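PDB 3NRH: DUF5063 domain-containing protein from Bacteroides fragilis, which is of unknown function and forms a predominantly alpha-helical fold, with two copies of the chain in the assembly. Local coordinates for residues V17-E22 and L43-L48; A25-A30 and D118-I123; K110-D115 and M161-D166. All coordinates share one frame; numbering follows the deposited sequence.

Overall arrangement
Helix 11-28 takes part in two of the contacts: interaction 1 (17-22 with 43-48) sets it against helix 35-54, and interaction 2 (25-30 with 118-123) sets its C-terminal end against helix 112-131. Their centres lie about 10 Å apart, and they touch where Ala-20 CB meets Ile-123 CG2 at 3.4 Å. Interaction 3 (110-115 with 161-166), about 14 Å from interaction 2 between centres, joins the start of helix 112-131 to helix 135-169. It meets interaction 1, about 16 Å away between centres, through Leu-43 CD2 and Leu-164 CB, 3.6 Å apart. Interactions 1 and 3 both reach the second subunit; interaction 2 does not.

Interaction 1. Residues V17-E22 and L43-L48; sequences VTVAAE and LKILPL
This contact belongs to the helical hairpin that opens the chain's predominantly helical fold: Val-19 of helix 11-28 faces Ile-45 and Leu-48 of helix 35-54, with the loop between the two helices reversing the chain. The short axes run nearly antiparallel, at 146°, and approach to 9.9 Å; the side-chain packing is thin and apolar, with no hydrogen bond from one segment to the other. Val-19 is the central side chain. Its CG2 branch lies anti to the backbone N, while CG1 takes the position between N and the carbonyl carbon at a chi1 of 61°. That rotation directs CG2 to the neighbouring helix, where it approaches the branch point of Leu-48 and its CD2 methyl at nearly equal range. The two side chains meet at a slant. One turn earlier on the same helix, Ile-45 offers its CG2 methyl to the same Val-19 methyl, 4.4 Å from it, and sends CD1 towards the backbone carbonyl of Glu-22. The carboxylate of Glu-22 itself leads away from helix 35-54. Phe-23 and Phe-26, further along helix 11-28, also cover Ile-45, and Leu-49 and Lys-52 carry the contact of Val-19 onward along helix 35-54. Leu-48 has a second neighbour, Leu-51 of the second subunit, which places this part of the hairpin beside the subunit interface. The closest approach between the two segments is Val-19 CG2 to Leu-48 CG, 3.9 Å.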
loop_
_atom_site.group_PDB
_atom_site.type_symbol
_atom_site.label_atom_id
_atom_site.label_comp_id
_atom_site.label_asym_id
_atom_site.label_seq_id
_atom_site.Cartn_x
_atom_site.Cartn_y
_atom_site.Cartn_z
ATOM N N VAL A 17 -3.494 7.452 14.381
ATOM C CA VAL A 17 -3.167 8.845 14.669
ATOM C C VAL A 17 -1.680 9.094 14.430
ATOM O O VAL A 17 -1.305 10.098 13.824
ATOM C CB VAL A 17 -3.543 9.227 16.126
ATOM C CG1 VAL A 17 -2.959 10.587 16.486
ATOM C CG2 VAL A 17 -5.070 9.272 16.273
ATOM N N THR A 18 -0.838 8.169 14.887
ATOM C CA THR A 18 0.604 8.303 14.710
ATOM C C THR A 18 1.029 8.395 13.242
ATOM O O THR A 18 1.783 9.294 12.867
ATOM C CB THR A 18 1.343 7.137 15.384
ATOM O OG1 THR A 18 1.038 7.143 16.783
ATOM C CG2 THR A 18 2.854 7.275 15.200
ATOM N N VAL A 19 0.553 7.484 12.398
ATOM C CA VAL A 19 0.944 7.546 10.991
ATOM C C VAL A 19 0.288 8.737 10.293
ATOM O O VAL A 19 0.879 9.336 9.396
ATOM C CB VAL A 19 0.594 6.237 10.234
ATOM C CG1 VAL A 19 -0.899 5.991 10.270
ATOM C CG2 VAL A 19 1.108 6.318 8.792
ATOM N N ALA A 20 -0.930 9.079 10.707
ATOM C CA ALA A 20 -1.637 10.212 10.113
ATOM C C ALA A 20 -0.836 11.499 10.350
ATOM O O ALA A 20 -0.678 12.323 9.449
ATOM C CB ALA A 20 -3.034 10.338 10.718
ATOM N N ALA A 21 -0.326 11.663 11.566
ATOM C CA ALA A 21 0.461 12.846 11.899
ATOM C C ALA A 21 1.776 12.845 11.120
ATOM O O ALA A 21 2.225 13.890 10.639
ATOM C CB ALA A 21 0.737 12.890 13.409
ATOM N N GLU A 22 2.399 11.676 11.000
ATOM C CA GLU A 22 3.653 11.570 10.260
ATOM C C GLU A 22 3.412 11.934 8.798
ATOM O O GLU A 22 4.239 12.595 8.169
ATOM C CB GLU A 22 4.212 10.145 10.353
ATOM C CG GLU A 22 4.511 9.693 11.780
ATOM C CD GLU A 22 5.877 10.121 12.272
ATOM O OE1 GLU A 22 6.230 11.310 12.117
ATOM O OE2 GLU A 22 6.601 9.263 12.823
ATOM N N LEU A 43 6.209 6.470 -0.611
ATOM C CA LEU A 43 5.880 5.086 -0.938
ATOM C C LEU A 43 5.947 4.179 0.289
ATOM O O LEU A 43 5.513 3.030 0.241
ATOM C CB LEU A 43 6.801 4.563 -2.043
ATOM C CG LEU A 43 6.458 5.134 -3.424
ATOM C CD1 LEU A 43 7.533 4.775 -4.444
ATOM C CD2 LEU A 43 5.097 4.602 -3.849
ATOM N N LYS A 44 6.498 4.697 1.384
ATOM C CA LYS A 44 6.566 3.939 2.630
ATOM C C LYS A 44 5.430 4.394 3.551
ATOM O O LYS A 44 4.774 3.571 4.201
ATOM C CB LYS A 44 7.916 4.143 3.323
ATOM C CG LYS A 44 9.086 3.544 2.553
ATOM C CD LYS A 44 10.423 3.864 3.193
ATOM C CE LYS A 44 11.562 3.428 2.277
ATOM N NZ LYS A 44 12.901 3.757 2.827
ATOM N N ILE A 45 5.186 5.701 3.595
ATOM C CA ILE A 45 4.124 6.227 4.450
ATOM C C ILE A 45 2.721 5.846 3.966
ATOM O O ILE A 45 1.879 5.442 4.763
ATOM C CB ILE A 45 4.197 7.773 4.563
ATOM C CG1 ILE A 45 5.516 8.191 5.213
ATOM C CG2 ILE A 45 3.030 8.288 5.400
ATOM C CD1 ILE A 45 5.726 9.688 5.260
ATOM N N LEU A 46 2.468 5.953 2.664
ATOM C CA LEU A 46 1.141 5.634 2.142
ATOM C C LEU A 46 0.630 4.226 2.444
ATOM O O LEU A 46 -0.507 4.065 2.889
ATOM C CB LEU A 46 1.077 5.897 0.634
ATOM C CG LEU A 46 1.223 7.364 0.207
ATOM C CD1 LEU A 46 1.085 7.458 -1.301
ATOM C CD2 LEU A 46 0.170 8.220 0.884
ATOM N N PRO A 47 1.448 3.185 2.209
ATOM C CA PRO A 47 0.927 1.847 2.512
ATOM C C PRO A 47 0.634 1.646 3.995
ATOM O O PRO A 47 -0.297 0.925 4.361
ATOM C CB PRO A 47 2.021 0.913 1.985
ATOM C CG PRO A 47 3.274 1.746 2.071
ATOM C CD PRO A 47 2.799 3.113 1.619
ATOM N N LEU A 48 1.423 2.285 4.851
ATOM C CA LEU A 48 1.204 2.159 6.286
ATOM C C LEU A 48 -0.074 2.903 6.670
ATOM O O LEU A 48 -0.835 2.444 7.519
ATOM C CB LEU A 48 2.394 2.726 7.064
ATOM C CG LEU A 48 2.309 2.578 8.590
ATOM C CD1 LEU A 48 2.117 1.119 8.978
ATOM C CD2 LEU A 48 3.571 3.136 9.210
#

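Interaction 2. Residues A25-A30 and D118-I123; sequences AFLERA and DIYQDI
Tyr-120 of helix 112-131 meets the last turn of helix 11-28 in two ways, through a hydrogen bond at its hydroxyl and apolar packing at its base. The polar part is a short bond: Tyr-120 OH donates to Glu-28 OE2 over 2.6 Å. The carboxylate oxygen receives it on its anti lone pair, the one turned away from OE1. Glu-28 reaches the hydroxyl with a chain that is extended beyond CG (chi2 160°) and lies roughly perpendicular to the tyrosine side chain. The carboxylate carbon CD lies in the plane of the tyrosine ring, at its edge, yet the carboxylate is turned 79° from that plane. Glu-28 OE2 also forms a salt bridge with Lys-124, one turn further along helix 112-131; this positive charge would be expected to favour the ionised carboxylate. Two partners on the same helix therefore grip one glutamate oxygen.

The apolar part begins with Glu-28 itself, whose CG lies 3.9 Å from Tyr-120 CE1, displaced from the ring plane. Nearer the tyrosine backbone, Leu-27 places its CD1 methyl 4.1 Å from Tyr-120 CB and equally far from Tyr-120 CD1, approaching the ring obliquely; the leucine and tyrosine side chains run past one another, pointing opposite ways. The tyrosine CG stands anti to its own backbone N (chi1 175°), which carries the ring across towards helix 11-28. Leu-79 of helix 73-87 packs on both Leu-27 and Tyr-120, and Phe-38 of helix 35-54 also covers Leu-27. The arrangement is that of a helix-to-helix contact in a predominantly alpha-helical fold, with a buried apolar base and a tyrosine-carboxylate bond on the side where Glu-28 reaches solvent.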
loop_
_atom_site.group_PDB
_atom_site.type_symbol
_atom_site.label_atom_id
_atom_site.label_comp_id
_atom_site.label_asym_id
_atom_site.label_seq_id
_atom_site.Cartn_x
_atom_site.Cartn_y
_atom_site.Cartn_z
ATOM N N ALA A 25 2.785 15.748 8.531
ATOM C CA ALA A 25 4.046 16.447 8.772
ATOM C C ALA A 25 4.984 16.326 7.576
ATOM O O ALA A 25 5.664 17.287 7.209
ATOM C CB ALA A 25 4.720 15.898 10.029
ATOM N N PHE A 26 5.022 15.142 6.970
ATOM C CA PHE A 26 5.879 14.915 5.813
ATOM C C PHE A 26 5.520 15.843 4.654
ATOM O O PHE A 26 6.392 16.485 4.071
ATOM C CB PHE A 26 5.765 13.464 5.339
ATOM C CG PHE A 26 6.666 13.140 4.181
ATOM C CD1 PHE A 26 8.044 13.089 4.354
ATOM C CD2 PHE A 26 6.141 12.920 2.910
ATOM C CE1 PHE A 26 8.890 12.824 3.278
ATOM C CE2 PHE A 26 6.980 12.656 1.827
ATOM C CZ PHE A 26 8.353 12.609 2.013
ATOM N N LEU A 27 4.236 15.905 4.314
ATOM C CA LEU A 27 3.793 16.757 3.219
ATOM C C LEU A 27 4.005 18.231 3.539
ATOM O O LEU A 27 4.337 19.024 2.660
ATOM C CB LEU A 27 2.316 16.514 2.910
ATOM C CG LEU A 27 1.934 15.115 2.429
ATOM C CD1 LEU A 27 0.459 15.122 2.023
ATOM C CD2 LEU A 27 2.821 14.701 1.254
ATOM N N GLU A 28 3.819 18.592 4.804
ATOM C CA GLU A 28 3.993 19.976 5.226
ATOM C C GLU A 28 5.449 20.438 5.139
ATOM O O GLU A 28 5.722 21.630 5.037
ATOM C CB GLU A 28 3.467 20.147 6.653
ATOM C CG GLU A 28 1.940 20.095 6.746
ATOM C CD GLU A 28 1.438 19.790 8.146
ATOM O OE1 GLU A 28 2.267 19.648 9.072
ATOM O OE2 GLU A 28 0.204 19.690 8.322
ATOM N N ARG A 29 6.379 19.490 5.174
ATOM C CA ARG A 29 7.802 19.806 5.105
ATOM C C ARG A 29 8.380 19.535 3.714
ATOM O O ARG A 29 9.597 19.467 3.544
ATOM C CB ARG A 29 8.555 18.981 6.152
ATOM C CG ARG A 29 8.113 19.250 7.591
ATOM C CD ARG A 29 8.604 18.167 8.531
ATOM N NE ARG A 29 10.047 17.971 8.417
ATOM C CZ ARG A 29 10.717 16.989 9.010
ATOM N NH1 ARG A 29 10.073 16.107 9.764
ATOM N NH2 ARG A 29 12.029 16.884 8.847
ATOM N N ALA A 30 7.500 19.404 2.727
ATOM C CA ALA A 30 7.893 19.113 1.346
ATOM C C ALA A 30 8.940 20.041 0.731
ATOM O O ALA A 30 9.837 19.577 0.025
ATOM C CB ALA A 30 6.654 19.077 0.455
ATOM N N ASP A 118 -5.704 16.260 -1.507
ATOM C CA ASP A 118 -7.056 15.814 -1.172
ATOM C C ASP A 118 -7.039 14.883 0.038
ATOM O O ASP A 118 -7.858 15.021 0.944
ATOM C CB ASP A 118 -7.708 15.084 -2.354
ATOM C CG ASP A 118 -8.170 16.028 -3.447
ATOM O OD1 ASP A 118 -8.167 17.258 -3.224
ATOM O OD2 ASP A 118 -8.547 15.537 -4.532
ATOM N N ILE A 119 -6.111 13.927 0.049
ATOM C CA ILE A 119 -6.006 12.987 1.167
ATOM C C ILE A 119 -5.658 13.786 2.424
ATOM O O ILE A 119 -6.236 13.574 3.492
ATOM C CB ILE A 119 -4.912 11.929 0.888
ATOM C CG1 ILE A 119 -5.307 11.100 -0.341
ATOM C CG2 ILE A 119 -4.711 11.032 2.105
ATOM C CD1 ILE A 119 -4.198 10.183 -0.835
ATOM N N TYR A 120 -4.724 14.718 2.273
ATOM C CA TYR A 120 -4.285 15.581 3.369
ATOM C C TYR A 120 -5.471 16.317 3.998
ATOM O O TYR A 120 -5.553 16.444 5.219
ATOM C CB TYR A 120 -3.260 16.595 2.841
ATOM C CG TYR A 120 -2.798 17.627 3.851
ATOM C CD1 TYR A 120 -1.733 17.364 4.717
ATOM C CD2 TYR A 120 -3.417 18.873 3.928
ATOM C CE1 TYR A 120 -1.298 18.326 5.639
ATOM C CE2 TYR A 120 -2.992 19.839 4.841
ATOM C CZ TYR A 120 -1.934 19.560 5.695
ATOM O OH TYR A 120 -1.529 20.511 6.610
ATOM N N GLN A 121 -6.392 16.807 3.171
ATOM C CA GLN A 121 -7.544 17.517 3.706
ATOM C C GLN A 121 -8.292 16.658 4.720
ATOM O O GLN A 121 -8.648 17.130 5.797
ATOM C CB GLN A 121 -8.493 17.939 2.584
ATOM C CG GLN A 121 -9.583 18.900 3.038
ATOM C CD GLN A 121 -10.477 19.342 1.897
ATOM O OE1 GLN A 121 -9.997 19.673 0.813
ATOM N NE2 GLN A 121 -11.783 19.363 2.137
ATOM N N ASP A 122 -8.541 15.400 4.385
ATOM C CA ASP A 122 -9.253 14.534 5.323
ATOM C C ASP A 122 -8.415 14.145 6.534
ATOM O O ASP A 122 -8.901 14.176 7.663
ATOM C CB ASP A 122 -9.754 13.271 4.626
ATOM C CG ASP A 122 -11.221 13.369 4.235
ATOM O OD1 ASP A 122 -12.069 13.592 5.132
ATOM O OD2 ASP A 122 -11.527 13.224 3.036
ATOM N N ILE A 123 -7.155 13.793 6.311
ATOM C CA ILE A 123 -6.294 13.382 7.422
ATOM C C ILE A 123 -5.969 14.533 8.376
ATOM O O ILE A 123 -6.061 14.380 9.595
ATOM C CB ILE A 123 -4.974 12.769 6.907
ATOM C CG1 ILE A 123 -5.277 11.644 5.910
ATOM C CG2 ILE A 123 -4.158 12.217 8.084
ATOM C CD1 ILE A 123 -6.123 10.523 6.485
#

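Interaction 3. Residues K110-D115 and M161-D166; sequences KNISED and MRALHD
Ile-112, in the first turn of helix 112-131, packs on Ala-163 and Leu-164 of helix 135-169. Its CB points towards that helix and divides the side chain into two branches. The CG2 methyl, anti to the backbone N, rests beside Leu-164, with CD2 of that leucine 4.0 Å from Ile-112 CG2. On the other branch, CG1 meets the methyl of Ala-163, the CG1 to CB distance being 3.8 Å. Beyond it the chain is extended (chi2 172°), and the terminal CD1 enters the angle between both partners: Ile-112 CD1 is 3.7 Å from Leu-164 CD2 and 3.9 Å from Ala-163 CB. Leu-164 thus reaches both branches of the isoleucine with its CD2 methyl. All three residues are buried, and the contact between the segments is purely apolar. Tyr-93 of strand 92-94 touches both Ile-112 and Ala-163, while Leu-87 of helix 73-87 covers Ile-112 and Thr-42 and Leu-43 of helix 35-54 cover Leu-164. The isoleucine therefore sits where strand 109-111 passes into helix 112-131, in contact with helices 73-87 and 135-169 and next to the two-stranded antiparallel sheet.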
loop_
_atom_site.group_PDB
_atom_site.type_symbol
_atom_site.label_atom_id
_atom_site.label_comp_id
_atom_site.label_asym_id
_atom_site.label_seq_id
_atom_site.Cartn_x
_atom_site.Cartn_y
_atom_site.Cartn_z
ATOM N N LYS A 110 -4.562 12.903 -14.366
ATOM C CA LYS A 110 -4.599 13.203 -12.942
ATOM C C LYS A 110 -3.253 13.757 -12.496
ATOM O O LYS A 110 -2.259 13.660 -13.218
ATOM C CB LYS A 110 -4.911 11.933 -12.143
ATOM C CG LYS A 110 -6.356 11.461 -12.225
ATOM C CD LYS A 110 -7.279 12.396 -11.456
ATOM C CE LYS A 110 -8.701 11.862 -11.402
ATOM N NZ LYS A 110 -9.597 12.757 -10.612
ATOM N N ASN A 111 -3.230 14.342 -11.305
ATOM C CA ASN A 111 -2.006 14.896 -10.747
ATOM C C ASN A 111 -1.798 14.349 -9.344
ATOM O O ASN A 111 -2.699 14.394 -8.507
ATOM C CB ASN A 111 -2.082 16.424 -10.696
ATOM C CG ASN A 111 -2.008 17.057 -12.070
ATOM O OD1 ASN A 111 -0.988 16.965 -12.754
ATOM N ND2 ASN A 111 -3.092 17.695 -12.484
ATOM N N ILE A 112 -0.607 13.819 -9.098
ATOM C CA ILE A 112 -0.279 13.278 -7.784
ATOM C C ILE A 112 -0.456 14.363 -6.719
ATOM O O ILE A 112 -0.997 14.110 -5.644
ATOM C CB ILE A 112 1.178 12.770 -7.747
ATOM C CG1 ILE A 112 1.353 11.612 -8.737
ATOM C CG2 ILE A 112 1.540 12.333 -6.332
ATOM C CD1 ILE A 112 2.804 11.157 -8.912
ATOM N N SER A 113 -0.010 15.577 -7.025
ATOM C CA SER A 113 -0.118 16.675 -6.071
ATOM C C SER A 113 -1.553 16.912 -5.600
ATOM O O SER A 113 -1.784 17.170 -4.420
ATOM C CB SER A 113 0.452 17.960 -6.682
ATOM O OG SER A 113 -0.239 18.306 -7.866
ATOM N N GLU A 114 -2.517 16.816 -6.513
ATOM C CA GLU A 114 -3.910 17.029 -6.148
ATOM C C GLU A 114 -4.420 15.879 -5.292
ATOM O O GLU A 114 -5.143 16.103 -4.324
ATOM C CB GLU A 114 -4.782 17.178 -7.398
ATOM C CG GLU A 114 -6.160 17.739 -7.096
ATOM C CD GLU A 114 -6.997 17.943 -8.343
ATOM O OE1 GLU A 114 -6.458 18.463 -9.343
ATOM O OE2 GLU A 114 -8.197 17.597 -8.316
ATOM N N ASP A 115 -4.048 14.651 -5.653
ATOM C CA ASP A 115 -4.456 13.479 -4.881
ATOM C C ASP A 115 -3.944 13.597 -3.447
ATOM O O ASP A 115 -4.694 13.390 -2.488
ATOM C CB ASP A 115 -3.883 12.185 -5.476
ATOM C CG ASP A 115 -4.551 11.783 -6.775
ATOM O OD1 ASP A 115 -5.796 11.712 -6.813
ATOM O OD2 ASP A 115 -3.824 11.520 -7.758
HETATM N N MSE A 161 -0.318 5.803 -4.995
HETATM C CA MSE A 161 0.749 4.839 -4.767
HETATM C C MSE A 161 1.199 4.245 -6.094
HETATM O O MSE A 161 2.395 4.056 -6.329
HETATM C CB MSE A 161 0.269 3.708 -3.864
HETATM C CG MSE A 161 0.561 3.911 -2.404
HETATM SE SE MSE A 161 0.103 2.312 -1.428
HETATM C CE MSE A 161 1.675 1.280 -1.817
ATOM N N ARG A 162 0.231 3.944 -6.955
ATOM C CA ARG A 162 0.531 3.364 -8.260
ATOM C C ARG A 162 1.322 4.371 -9.083
ATOM O O ARG A 162 2.333 4.032 -9.700
ATOM C CB ARG A 162 -0.754 3.011 -9.015
ATOM C CG ARG A 162 -0.491 2.199 -10.282
ATOM C CD ARG A 162 -1.513 2.451 -11.391
ATOM N NE ARG A 162 -2.898 2.373 -10.935
ATOM C CZ ARG A 162 -3.605 3.417 -10.510
ATOM N NH1 ARG A 162 -3.060 4.630 -10.481
ATOM N NH2 ARG A 162 -4.859 3.249 -10.114
ATOM N N ALA A 163 0.851 5.612 -9.091
ATOM C CA ALA A 163 1.520 6.668 -9.838
ATOM C C ALA A 163 2.953 6.851 -9.345
ATOM O O ALA A 163 3.892 6.847 -10.142
ATOM C CB ALA A 163 0.748 7.971 -9.705
ATOM N N LEU A 164 3.118 7.006 -8.033
ATOM C CA LEU A 164 4.442 7.187 -7.435
ATOM C C LEU A 164 5.346 5.981 -7.647
ATOM O O LEU A 164 6.558 6.133 -7.811
ATOM C CB LEU A 164 4.315 7.481 -5.935
ATOM C CG LEU A 164 3.758 8.870 -5.594
ATOM C CD1 LEU A 164 3.501 8.976 -4.106
ATOM C CD2 LEU A 164 4.745 9.935 -6.047
ATOM N N HIS A 165 4.771 4.781 -7.636
ATOM C CA HIS A 165 5.571 3.580 -7.856
ATOM C C HIS A 165 6.180 3.690 -9.255
ATOM O O HIS A 165 7.367 3.435 -9.441
ATOM C CB HIS A 165 4.708 2.315 -7.772
ATOM C CG HIS A 165 5.490 1.037 -7.887
ATOM N ND1 HIS A 165 6.122 0.449 -6.812
ATOM C CD2 HIS A 165 5.743 0.238 -8.952
ATOM C CE1 HIS A 165 6.726 -0.658 -7.207
ATOM N NE2 HIS A 165 6.511 -0.809 -8.503
ATOM N N ASP A 166 5.363 4.091 -10.229
ATOM C CA ASP A 166 5.833 4.236 -11.606
ATOM C C ASP A 166 6.895 5.329 -11.729
ATOM O O ASP A 166 7.828 5.208 -12.519
ATOM C CB ASP A 166 4.673 4.556 -12.553
ATOM C CG ASP A 166 3.615 3.475 -12.567
ATOM O OD1 ASP A 166 3.979 2.283 -12.628
ATOM O OD2 ASP A 166 2.415 3.819 -12.528
#